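Local coordinates for Tll1590 protein (Thermosynechococcus elongatus, PDB 6LDQ) that belongs to the GT-B glycosyltransferases and has an alpha/beta domain built like a Rossmann fold, at residues 7-12 with 95-100. Numbering follows the deposited sequence.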
loop_
_atom_site.group_PDB
_atom_site.type_symbol
_atom_site.label_atom_id
_atom_site.label_comp_id
_atom_site.label_asym_id
_atom_site.label_seq_id
_atom_site.Cartn_x
_atom_site.Cartn_y
_atom_site.Cartn_z
ATOM N N PRO A 7 -4.617 -6.840 -12.232
ATOM C CA PRO A 7 -3.704 -5.762 -12.040
ATOM C C PRO A 7 -3.805 -5.307 -10.586
ATOM O O PRO A 7 -4.850 -4.947 -10.224
ATOM C CB PRO A 7 -4.144 -4.749 -13.098
ATOM C CG PRO A 7 -5.606 -5.000 -13.235
ATOM C CD PRO A 7 -5.856 -6.437 -12.830
ATOM N N ILE A 8 -2.740 -5.481 -9.816
ATOM C CA ILE A 8 -2.770 -5.004 -8.410
ATOM C C ILE A 8 -1.785 -3.847 -8.275
ATOM O O ILE A 8 -0.831 -3.839 -8.954
ATOM C CB ILE A 8 -2.470 -6.108 -7.391
ATOM C CG1 ILE A 8 -1.022 -6.563 -7.440
ATOM C CG2 ILE A 8 -3.450 -7.252 -7.433
ATOM C CD1 ILE A 8 -0.717 -7.532 -6.376
ATOM N N ALA A 9 -2.106 -2.910 -7.411
ATOM C CA ALA A 9 -1.273 -1.755 -7.148
ATOM C C ALA A 9 -0.819 -1.812 -5.703
ATOM O O ALA A 9 -1.644 -2.003 -4.800
ATOM C CB ALA A 9 -2.019 -0.444 -7.424
ATOM N N LEU A 10 0.487 -1.679 -5.498
ATOM C CA LEU A 10 1.052 -1.414 -4.183
ATOM C C LEU A 10 1.422 0.064 -4.145
ATOM O O LEU A 10 1.906 0.620 -5.139
ATOM C CB LEU A 10 2.282 -2.287 -3.902
ATOM C CG LEU A 10 2.118 -3.742 -3.411
ATOM C CD1 LEU A 10 1.087 -4.538 -4.179
ATOM C CD2 LEU A 10 3.466 -4.461 -3.385
ATOM N N ILE A 11 1.160 0.712 -3.018
ATOM C CA ILE A 11 1.423 2.140 -2.892
ATOM C C ILE A 11 2.290 2.376 -1.665
ATOM O O ILE A 11 1.941 1.936 -0.565
ATOM C CB ILE A 11 0.125 2.958 -2.779
ATOM C CG1 ILE A 11 -0.653 2.903 -4.086
ATOM C CG2 ILE A 11 0.443 4.415 -2.448
ATOM C CD1 ILE A 11 -2.052 3.411 -3.945
ATOM N N SER A 12 3.417 3.078 -1.867
ATOM C CA SER A 12 4.357 3.523 -0.849
ATOM C C SER A 12 4.794 4.943 -1.239
ATOM O O SER A 12 5.862 5.152 -1.819
ATOM C CB SER A 12 5.549 2.584 -0.730
ATOM O OG SER A 12 6.414 2.987 0.311
ATOM N N GLU A 95 -4.365 12.318 -7.027
ATOM C CA GLU A 95 -4.711 12.717 -8.393
ATOM C C GLU A 95 -3.808 12.045 -9.425
ATOM O O GLU A 95 -4.278 11.608 -10.486
ATOM C CB GLU A 95 -4.618 14.250 -8.541
ATOM C CG GLU A 95 -4.178 14.711 -9.955
ATOM C CD GLU A 95 -4.089 16.232 -10.119
ATOM O OE1 GLU A 95 -4.005 16.951 -9.101
ATOM O OE2 GLU A 95 -4.096 16.706 -11.273
ATOM N N ALA A 96 -2.502 12.002 -9.153
ATOM C CA ALA A 96 -1.569 11.357 -10.067
ATOM C C ALA A 96 -1.861 9.868 -10.196
ATOM O O ALA A 96 -1.788 9.300 -11.298
ATOM C CB ALA A 96 -0.140 11.578 -9.581
ATOM N N PHE A 97 -2.179 9.215 -9.071
ATOM C CA PHE A 97 -2.490 7.790 -9.097
ATOM C C PHE A 97 -3.779 7.522 -9.858
ATOM O O PHE A 97 -3.890 6.511 -10.574
ATOM C CB PHE A 97 -2.593 7.233 -7.673
ATOM C CG PHE A 97 -2.988 5.770 -7.622
ATOM C CD1 PHE A 97 -2.028 4.778 -7.741
ATOM C CD2 PHE A 97 -4.319 5.388 -7.487
ATOM C CE1 PHE A 97 -2.384 3.427 -7.713
ATOM C CE2 PHE A 97 -4.679 4.028 -7.466
ATOM C CZ PHE A 97 -3.712 3.064 -7.569
ATOM N N LYS A 98 -4.765 8.420 -9.719
ATOM C CA LYS A 98 -6.059 8.211 -10.357
ATOM C C LYS A 98 -5.958 8.161 -11.881
ATOM O O LYS A 98 -6.827 7.556 -12.517
ATOM C CB LYS A 98 -7.048 9.289 -9.922
ATOM C CG LYS A 98 -7.688 9.005 -8.561
ATOM C CD LYS A 98 -8.587 10.141 -8.102
ATOM C CE LYS A 98 -9.968 10.076 -8.744
ATOM N NZ LYS A 98 -10.014 10.851 -10.016
ATOM N N ALA A 99 -4.909 8.744 -12.477
ATOM C CA ALA A 99 -4.705 8.576 -13.916
ATOM C C ALA A 99 -4.351 7.135 -14.276
ATOM O O ALA A 99 -4.738 6.657 -15.349
ATOM C CB ALA A 99 -3.612 9.516 -14.430
ATOM N N TYR A 100 -3.607 6.435 -13.409
ATOM C CA TYR A 100 -3.320 5.016 -13.639
ATOM C C TYR A 100 -4.506 4.133 -13.283
ATOM O O TYR A 100 -4.827 3.192 -14.025
ATOM C CB TYR A 100 -2.083 4.584 -12.846
ATOM C CG TYR A 100 -0.786 4.993 -13.491
ATOM C CD1 TYR A 100 -0.235 6.263 -13.267
ATOM C CD2 TYR A 100 -0.107 4.124 -14.332
ATOM C CE1 TYR A 100 0.950 6.650 -13.872
ATOM C CE2 TYR A 100 1.080 4.508 -14.942
ATOM C CZ TYR A 100 1.605 5.763 -14.708
ATOM O OH TYR A 100 2.789 6.107 -15.319
#
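The ring of Phe97 carries this contact, with Ile11 over one face and Ala9 at its edge. The CD1 methyl of Ile11 makes a CH-pi contact, 4.0 Å from the centroid of the Phe97 ring and 19° off the ring normal. It is displaced toward the rim, and its nearest ring atom is CE1 of Phe97, 3.8 Å from Ile11 CD1. The CB methyl of Ala9 sits in the ring plane, 3.9 Å from both CE1 and CZ of Phe97. Phe97 CG is anti to the backbone N (chi1 177°), which sends the ring off the helix and onto the strand. Strand 8-11 is a central parallel strand of the Rossmann-like sheet in this GT-B type domain, and helix 90-104 packs against one face of that sheet. Side chains alternate along the strand: Ala9 and Ile11 start toward the helix, whereas Leu10 between them starts away from it. Ile11 CG1 lies anti to its carbonyl carbon, and an extended chi2 of 167° carries CD1 on over the ring. The meeting is wholly apolar and buried. Phe50 of the neighbouring strand 47-52 meets Phe97 edge-to-face, and Leu73, Ile109 and Leu123 also touch the Phe97 side chain.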